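Local atomic coordinates of phiAB6 tailspike (Unidentified phage, PDB entry 5JS4), a protein that fragments the exopolysaccharide of Acinetobacter baumannii as a trimeric, beta-helical bacteriophage tailspike. Residues N240-K252 / A265-G279. Numbering follows the deposited sequence.
Sequences NGNLITVDNFGAK and AYCDSALTGQNLYLG
The carbonyl oxygen of Y266, whose ring packs against I244 and F249, is gripped from opposite faces of its plane by S269 N and by T272 OG1, the latter at 2.8 Å. The two bonds tie Y266, on helix 260-268, to residues further along the chain. With OG1 held there, between the backbone N and carbonyl carbon of T272 (chi1 52°), CG2 lies over the centre of one face of the Y266 ring, and L276 CG lies over the opposite face, offset toward the rim. The phenol OH donates to N275 O at 2.6 Å, in the carbonyl plane and on a lone pair, which anchors the far end of the ring, while the contacts on its two faces limit its rotation. T245 O lies at the ring edge, 3.5 Å from Y266 CD2.

The F249 ring lies with one face over the backbone of Y266, whose CA stands 3.7 Å from its centroid, almost on the normal, a CH-pi contact. The two rings meet obliquely, their planes at 71°, while S269 CB approaches F249 CZ to 3.5 Å. Y232 of the third subunit meets F249 edge-to-face, so the ring also belongs to the trimer interface.

The contact lies near the start of the parallel beta-helix, right-handed as in the pectate lyase-like family, where strand 275-277 pairs in parallel with strand 296-298. Segment 240-252 is fastened to the former by V246 N, which donates to Y277 O (3.0 Å, 155°). V246 CG1 packs 3.7 Å from L276 CD2, the side chains crossing at about a right angle, and both residues touch F263. T245 OG1 accepts from D247 N in an ST turn and is hydrogen-bonded to N242 OD1 of the third subunit; D247 OD1 is hydrogen-bonded to the Y284 hydroxyl.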
ATOM      1  N   ASN A 240     -20.462  -2.437 -42.103  1.00 15.58           N
ATOM      2  CA  ASN A 240     -19.458  -1.366 -42.089  1.00 15.14           C
ATOM      3  C   ASN A 240     -19.675  -0.322 -40.986  1.00 15.52           C
ATOM      4  O   ASN A 240     -18.871   0.596 -40.832  1.00 17.70           O
ATOM      5  CB  ASN A 240     -19.404  -0.666 -43.453  1.00 14.44           C
ATOM      6  CG  ASN A 240     -18.772  -1.524 -44.536  1.00 14.29           C
ATOM      7  OD1 ASN A 240     -18.211  -2.590 -44.269  1.00 14.34           O
ATOM      8  ND2 ASN A 240     -18.857  -1.052 -45.774  1.00 14.17           N
ATOM      9  N   GLY A 241     -20.766  -0.451 -40.234  1.00 14.91           N
ATOM     10  CA  GLY A 241     -20.984   0.362 -39.042  1.00 14.62           C
ATOM     11  C   GLY A 241     -20.412  -0.247 -37.771  1.00 14.48           C
ATOM     12  O   GLY A 241     -20.493   0.363 -36.709  1.00 15.04           O
ATOM     13  N   ASN A 242     -19.833  -1.446 -37.864  1.00 14.87           N
ATOM     14  CA  ASN A 242     -19.265  -2.111 -36.685  1.00 13.76           C
ATOM     15  C   ASN A 242     -18.026  -1.406 -36.144  1.00 14.21           C
ATOM     16  O   ASN A 242     -17.875  -1.257 -34.933  1.00 14.70           O
ATOM     17  CB  ASN A 242     -18.913  -3.576 -36.988  1.00 13.84           C
ATOM     18  CG  ASN A 242     -20.130  -4.484 -37.111  1.00 13.92           C
ATOM     19  OD1 ASN A 242     -20.012  -5.608 -37.609  1.00 17.18           O
ATOM     20  ND2 ASN A 242     -21.286  -4.035 -36.643  1.00 12.65           N
ATOM     21  N   LEU A 243     -17.142  -0.990 -37.045  1.00 14.46           N
ATOM     22  CA  LEU A 243     -15.915  -0.290 -36.678  1.00 14.50           C
ATOM     23  C   LEU A 243     -15.620   0.773 -37.726  1.00 14.65           C
ATOM     24  O   LEU A 243     -15.494   0.461 -38.911  1.00 15.91           O
ATOM     25  CB  LEU A 243     -14.747  -1.277 -36.575  1.00 15.63           C
ATOM     26  CG  LEU A 243     -13.341  -0.702 -36.360  1.00 16.63           C
ATOM     27  CD1 LEU A 243     -13.230   0.028 -35.031  1.00 16.27           C
ATOM     28  CD2 LEU A 243     -12.308  -1.813 -36.445  1.00 17.71           C
ATOM     29  N   ILE A 244     -15.525   2.023 -37.278  1.00 13.95           N
ATOM     30  CA  ILE A 244     -15.217   3.159 -38.139  1.00 13.46           C
ATOM     31  C   ILE A 244     -13.923   3.789 -37.627  1.00 12.95           C
ATOM     32  O   ILE A 244     -13.766   3.995 -36.426  1.00 13.51           O
ATOM     33  CB  ILE A 244     -16.358   4.202 -38.123  1.00 13.87           C
ATOM     34  CG1 ILE A 244     -17.685   3.546 -38.520  1.00 14.19           C
ATOM     35  CG2 ILE A 244     -16.052   5.356 -39.067  1.00 14.41           C
ATOM     36  CD1 ILE A 244     -18.909   4.354 -38.152  1.00 14.35           C
ATOM     37  N   THR A 245     -12.994   4.075 -38.536  1.00 13.40           N
ATOM     38  CA  THR A 245     -11.707   4.679 -38.182  1.00 13.25           C
ATOM     39  C   THR A 245     -11.454   5.909 -39.046  1.00 13.00           C
ATOM     40  O   THR A 245     -12.246   6.233 -39.929  1.00 12.92           O
ATOM     41  CB  THR A 245     -10.524   3.700 -38.372  1.00 13.90           C
ATOM     42  OG1 THR A 245     -10.171   3.624 -39.757  1.00 15.00           O
ATOM     43  CG2 THR A 245     -10.857   2.306 -37.847  1.00 13.77           C
ATOM     44  N   VAL A 246     -10.334   6.579 -38.799  1.00 13.23           N
ATOM     45  CA  VAL A 246      -9.931   7.713 -39.629  1.00 13.41           C
ATOM     46  C   VAL A 246      -9.727   7.318 -41.097  1.00 14.03           C
ATOM     47  O   VAL A 246      -9.853   8.160 -41.984  1.00 14.39           O
ATOM     48  CB  VAL A 246      -8.672   8.429 -39.082  1.00 13.84           C
ATOM     49  CG1 VAL A 246      -8.980   9.084 -37.741  1.00 14.04           C
ATOM     50  CG2 VAL A 246      -7.482   7.480 -38.972  1.00 14.24           C
ATOM     51  N   ASP A 247      -9.431   6.044 -41.353  1.00 14.17           N
ATOM     52  CA  ASP A 247      -9.305   5.543 -42.729  1.00 14.28           C
ATOM     53  C   ASP A 247     -10.596   5.728 -43.527  1.00 14.47           C
ATOM     54  O   ASP A 247     -10.549   5.944 -44.738  1.00 15.02           O
ATOM     55  CB  ASP A 247      -8.899   4.066 -42.748  1.00 14.94           C
ATOM     56  CG  ASP A 247      -7.527   3.821 -42.150  1.00 15.75           C
ATOM     57  OD1 ASP A 247      -6.878   4.786 -41.688  1.00 17.26           O
ATOM     58  OD2 ASP A 247      -7.094   2.651 -42.144  1.00 17.05           O
ATOM     59  N   ASN A 248     -11.741   5.663 -42.846  1.00 14.52           N
ATOM     60  CA  ASN A 248     -13.039   5.884 -43.493  1.00 14.81           C
ATOM     61  C   ASN A 248     -13.152   7.285 -44.076  1.00 15.44           C
ATOM     62  O   ASN A 248     -13.919   7.505 -45.006  1.00 17.02           O
ATOM     63  CB  ASN A 248     -14.210   5.683 -42.523  1.00 14.63           C
ATOM     64  CG  ASN A 248     -14.521   4.225 -42.262  1.00 14.34           C
ATOM     65  OD1 ASN A 248     -15.535   3.697 -42.719  1.00 16.98           O
ATOM     66  ND2 ASN A 248     -13.675   3.578 -41.501  1.00 12.85           N
ATOM     67  N   PHE A 249     -12.391   8.222 -43.514  1.00 15.67           N
ATOM     68  CA  PHE A 249     -12.449   9.627 -43.901  1.00 16.27           C
ATOM     69  C   PHE A 249     -11.230  10.066 -44.708  1.00 16.67           C
ATOM     70  O   PHE A 249     -10.957  11.261 -44.840  1.00 18.06           O
ATOM     71  CB  PHE A 249     -12.641  10.475 -42.644  1.00 16.05           C
ATOM     72  CG  PHE A 249     -13.935  10.190 -41.950  1.00 15.64           C
ATOM     73  CD1 PHE A 249     -14.032   9.161 -41.022  1.00 15.81           C
ATOM     74  CD2 PHE A 249     -15.076  10.907 -42.274  1.00 15.64           C
ATOM     75  CE1 PHE A 249     -15.237   8.876 -40.406  1.00 15.37           C
ATOM     76  CE2 PHE A 249     -16.285  10.625 -41.665  1.00 15.84           C
ATOM     77  CZ  PHE A 249     -16.365   9.610 -40.727  1.00 15.69           C
ATOM     78  N   GLY A 250     -10.511   9.092 -45.261  1.00 16.40           N
ATOM     79  CA  GLY A 250      -9.435   9.362 -46.209  1.00 16.79           C
ATOM     80  C   GLY A 250      -8.037   9.475 -45.629  1.00 17.08           C
ATOM     81  O   GLY A 250      -7.118   9.901 -46.329  1.00 18.68           O
ATOM     82  N   ALA A 251      -7.857   9.093 -44.365  1.00 16.96           N
ATOM     83  CA  ALA A 251      -6.527   9.080 -43.760  1.00 16.63           C
ATOM     84  C   ALA A 251      -5.667   8.027 -44.452  1.00 17.57           C
ATOM     85  O   ALA A 251      -6.125   6.916 -44.696  1.00 18.89           O
ATOM     86  CB  ALA A 251      -6.616   8.792 -42.270  1.00 15.77           C
ATOM     87  N   LYS A 252      -4.427   8.385 -44.771  1.00 17.60           N
ATOM     88  CA  LYS A 252      -3.520   7.483 -45.480  1.00 19.34           C
ATOM     89  C   LYS A 252      -2.602   6.689 -44.550  1.00 19.34           C
ATOM     90  O   LYS A 252      -2.259   5.547 -44.853  1.00 21.71           O
ATOM     91  CB  LYS A 252      -2.681   8.269 -46.491  1.00 20.68           C
ATOM     92  CG  LYS A 252      -3.497   9.122 -47.456  1.00 22.10           C
ATOM     93  CD  LYS A 252      -4.477   8.292 -48.271  1.00 24.12           C
ATOM     94  CE  LYS A 252      -5.199   9.146 -49.300  1.00 26.61           C
ATOM     95  NZ  LYS A 252      -6.173   8.348 -50.094  1.00 29.52           N
ATOM     96  N   ALA A 265     -12.514  15.433 -40.026  1.00 15.22           N
ATOM     97  CA  ALA A 265     -13.748  14.945 -40.641  1.00 15.74           C
ATOM     98  C   ALA A 265     -14.373  13.834 -39.802  1.00 15.63           C
ATOM     99  O   ALA A 265     -15.589  13.795 -39.612  1.00 15.87           O
ATOM    100  CB  ALA A 265     -13.479  14.457 -42.055  1.00 16.09           C
ATOM    101  N   TYR A 266     -13.533  12.938 -39.294  1.00 15.70           N
ATOM    102  CA  TYR A 266     -13.992  11.882 -38.396  1.00 14.74           C
ATOM    103  C   TYR A 266     -14.711  12.471 -37.182  1.00 14.70           C
ATOM    104  O   TYR A 266     -15.808  12.039 -36.826  1.00 14.63           O
ATOM    105  CB  TYR A 266     -12.809  11.030 -37.929  1.00 14.21           C
ATOM    106  CG  TYR A 266     -13.203   9.899 -37.011  1.00 14.30           C
ATOM    107  CD1 TYR A 266     -13.555  10.139 -35.686  1.00 13.84           C
ATOM    108  CD2 TYR A 266     -13.230   8.585 -37.467  1.00 14.58           C
ATOM    109  CE1 TYR A 266     -13.931   9.109 -34.849  1.00 13.99           C
ATOM    110  CE2 TYR A 266     -13.592   7.546 -36.632  1.00 14.33           C
ATOM    111  CZ  TYR A 266     -13.943   7.817 -35.324  1.00 13.79           C
ATOM    112  OH  TYR A 266     -14.303   6.794 -34.489  1.00 13.66           O
ATOM    113  N   CYS A 267     -14.079  13.454 -36.548  1.00 14.87           N
ATOM    114  CA  CYS A 267     -14.620  14.061 -35.332  1.00 16.18           C
ATOM    115  C   CYS A 267     -15.862  14.913 -35.592  1.00 16.10           C
ATOM    116  O   CYS A 267     -16.676  15.108 -34.691  1.00 16.29           O
ATOM    117  CB  CYS A 267     -13.546  14.889 -34.628  1.00 15.88           C
ATOM    118  SG  CYS A 267     -12.149  13.896 -34.056  1.00 17.07           S
ATOM    119  N   ASP A 268     -16.001  15.415 -36.819  1.00 17.02           N
ATOM    120  CA  ASP A 268     -17.164  16.215 -37.213  1.00 17.75           C
ATOM    121  C   ASP A 268     -18.324  15.362 -37.736  1.00 17.05           C
ATOM    122  O   ASP A 268     -19.435  15.866 -37.908  1.00 18.93           O
ATOM    123  CB  ASP A 268     -16.768  17.227 -38.292  1.00 18.70           C
ATOM    124  CG  ASP A 268     -15.781  18.270 -37.797  1.00 19.86           C
ATOM    125  OD1 ASP A 268     -15.520  18.348 -36.577  1.00 21.25           O
ATOM    126  OD2 ASP A 268     -15.265  19.023 -38.644  1.00 22.94           O
ATOM    127  N   SER A 269     -18.068  14.077 -37.984  1.00 17.59           N
ATOM    128  CA  SER A 269     -19.055  13.190 -38.601  1.00 16.97           C
ATOM    129  C   SER A 269     -20.180  12.793 -37.654  1.00 17.58           C
ATOM    130  O   SER A 269     -19.955  12.573 -36.466  1.00 18.72           O
ATOM    131  CB  SER A 269     -18.374  11.917 -39.116  1.00 17.22           C
ATOM    132  OG  SER A 269     -19.333  10.976 -39.571  1.00 17.39           O
ATOM    133  N   ALA A 270     -21.382  12.667 -38.210  1.00 18.32           N
ATOM    134  CA  ALA A 270     -22.553  12.170 -37.483  1.00 19.02           C
ATOM    135  C   ALA A 270     -22.520  10.659 -37.253  1.00 18.11           C
ATOM    136  O   ALA A 270     -23.336  10.129 -36.500  1.00 19.55           O
ATOM    137  CB  ALA A 270     -23.816  12.528 -38.249  1.00 20.91           C
ATOM    138  N   LEU A 271     -21.594   9.969 -37.910  1.00 16.42           N
ATOM    139  CA  LEU A 271     -21.583   8.508 -37.925  1.00 17.07           C
ATOM    140  C   LEU A 271     -20.673   7.893 -36.867  1.00 15.08           C
ATOM    141  O   LEU A 271     -20.789   6.705 -36.573  1.00 14.05           O
ATOM    142  CB  LEU A 271     -21.139   8.011 -39.299  1.00 19.33           C
ATOM    143  CG  LEU A 271     -21.957   8.536 -40.482  1.00 22.60           C
ATOM    144  CD1 LEU A 271     -21.162   8.420 -41.771  1.00 24.31           C
ATOM    145  CD2 LEU A 271     -23.285   7.803 -40.584  1.00 25.27           C
ATOM    146  N   THR A 272     -19.766   8.689 -36.308  1.00 14.43           N
ATOM    147  CA  THR A 272     -18.730   8.166 -35.418  1.00 14.13           C
ATOM    148  C   THR A 272     -19.149   8.186 -33.945  1.00 14.29           C
ATOM    149  O   THR A 272     -19.964   9.012 -33.524  1.00 14.28           O
ATOM    150  CB  THR A 272     -17.415   8.939 -35.605  1.00 14.08           C
ATOM    151  OG1 THR A 272     -17.670  10.343 -35.496  1.00 14.83           O
ATOM    152  CG2 THR A 272     -16.812   8.648 -36.975  1.00 14.24           C
ATOM    153  N   GLY A 273     -18.578   7.268 -33.168  1.00 14.08           N
ATOM    154  CA  GLY A 273     -18.958   7.079 -31.769  1.00 13.76           C
ATOM    155  C   GLY A 273     -18.172   7.917 -30.780  1.00 13.59           C
ATOM    156  O   GLY A 273     -17.694   9.008 -31.107  1.00 13.98           O
ATOM    157  N   GLN A 274     -18.039   7.398 -29.562  1.00 12.96           N
ATOM    158  CA  GLN A 274     -17.394   8.121 -28.465  1.00 13.26           C
ATOM    159  C   GLN A 274     -15.937   8.469 -28.735  1.00 12.96           C
ATOM    160  O   GLN A 274     -15.469   9.518 -28.302  1.00 13.54           O
ATOM    161  CB  GLN A 274     -17.447   7.303 -27.170  1.00 12.83           C
ATOM    162  CG  GLN A 274     -18.813   7.222 -26.509  1.00 13.19           C
ATOM    163  CD  GLN A 274     -18.728   6.772 -25.059  1.00 14.06           C
ATOM    164  OE1 GLN A 274     -17.669   6.850 -24.429  1.00 14.94           O
ATOM    165  NE2 GLN A 274     -19.849   6.316 -24.519  1.00 14.45           N
ATOM    166  N   ASN A 275     -15.225   7.573 -29.417  1.00 13.00           N
ATOM    167  CA  ASN A 275     -13.786   7.703 -29.611  1.00 12.84           C
ATOM    168  C   ASN A 275     -13.392   7.762 -31.073  1.00 12.63           C
ATOM    169  O   ASN A 275     -14.125   7.281 -31.943  1.00 13.27           O
ATOM    170  CB  ASN A 275     -13.058   6.519 -28.959  1.00 13.00           C
ATOM    171  CG  ASN A 275     -13.377   6.365 -27.480  1.00 13.28           C
ATOM    172  OD1 ASN A 275     -13.574   5.252 -26.985  1.00 15.92           O
ATOM    173  ND2 ASN A 275     -13.431   7.477 -26.769  1.00 12.65           N
ATOM    174  N   LEU A 276     -12.236   8.379 -31.324  1.00 12.08           N
ATOM    175  CA  LEU A 276     -11.557   8.298 -32.609  1.00 12.44           C
ATOM    176  C   LEU A 276     -10.674   7.057 -32.614  1.00 12.63           C
ATOM    177  O   LEU A 276      -9.971   6.792 -31.639  1.00 13.41           O
ATOM    178  CB  LEU A 276     -10.725   9.560 -32.862  1.00 12.87           C
ATOM    179  CG  LEU A 276      -9.964   9.630 -34.197  1.00 13.04           C
ATOM    180  CD1 LEU A 276      -9.893  11.056 -34.728  1.00 13.48           C
ATOM    181  CD2 LEU A 276      -8.559   9.053 -34.087  1.00 13.22           C
ATOM    182  N   TYR A 277     -10.729   6.303 -33.711  1.00 12.99           N
ATOM    183  CA  TYR A 277      -9.939   5.083 -33.883  1.00 13.29           C
ATOM    184  C   TYR A 277      -9.010   5.195 -35.078  1.00 13.19           C
ATOM    185  O   TYR A 277      -9.355   5.797 -36.097  1.00 13.39           O
ATOM    186  CB  TYR A 277     -10.859   3.871 -34.064  1.00 13.53           C
ATOM    187  CG  TYR A 277     -11.698   3.606 -32.845  1.00 14.01           C
ATOM    188  CD1 TYR A 277     -12.937   4.214 -32.693  1.00 14.66           C
ATOM    189  CD2 TYR A 277     -11.239   2.781 -31.823  1.00 14.94           C
ATOM    190  CE1 TYR A 277     -13.707   3.994 -31.570  1.00 15.74           C
ATOM    191  CE2 TYR A 277     -12.000   2.556 -30.692  1.00 16.34           C
ATOM    192  CZ  TYR A 277     -13.234   3.167 -30.570  1.00 16.20           C
ATOM    193  OH  TYR A 277     -13.996   2.955 -29.443  1.00 18.05           O
ATOM    194  N   LEU A 278      -7.825   4.611 -34.942  1.00 13.99           N
ATOM    195  CA  LEU A 278      -6.909   4.464 -36.063  1.00 14.59           C
ATOM    196  C   LEU A 278      -7.176   3.149 -36.781  1.00 15.13           C
ATOM    197  O   LEU A 278      -7.749   2.223 -36.205  1.00 16.38           O
ATOM    198  CB  LEU A 278      -5.463   4.497 -35.577  1.00 15.13           C
ATOM    199  CG  LEU A 278      -5.040   5.725 -34.772  1.00 15.05           C
ATOM    200  CD1 LEU A 278      -3.573   5.604 -34.399  1.00 15.13           C
ATOM    201  CD2 LEU A 278      -5.296   7.022 -35.535  1.00 15.13           C
ATOM    202  N   GLY A 279      -6.768   3.080 -38.044  1.00 15.15           N
ATOM    203  CA  GLY A 279      -6.822   1.838 -38.814  1.00 14.80           C
ATOM    204  C   GLY A 279      -5.787   0.839 -38.333  1.00 14.19           C
ATOM    205  O   GLY A 279      -4.972   1.152 -37.466  1.00 14.63           O
TER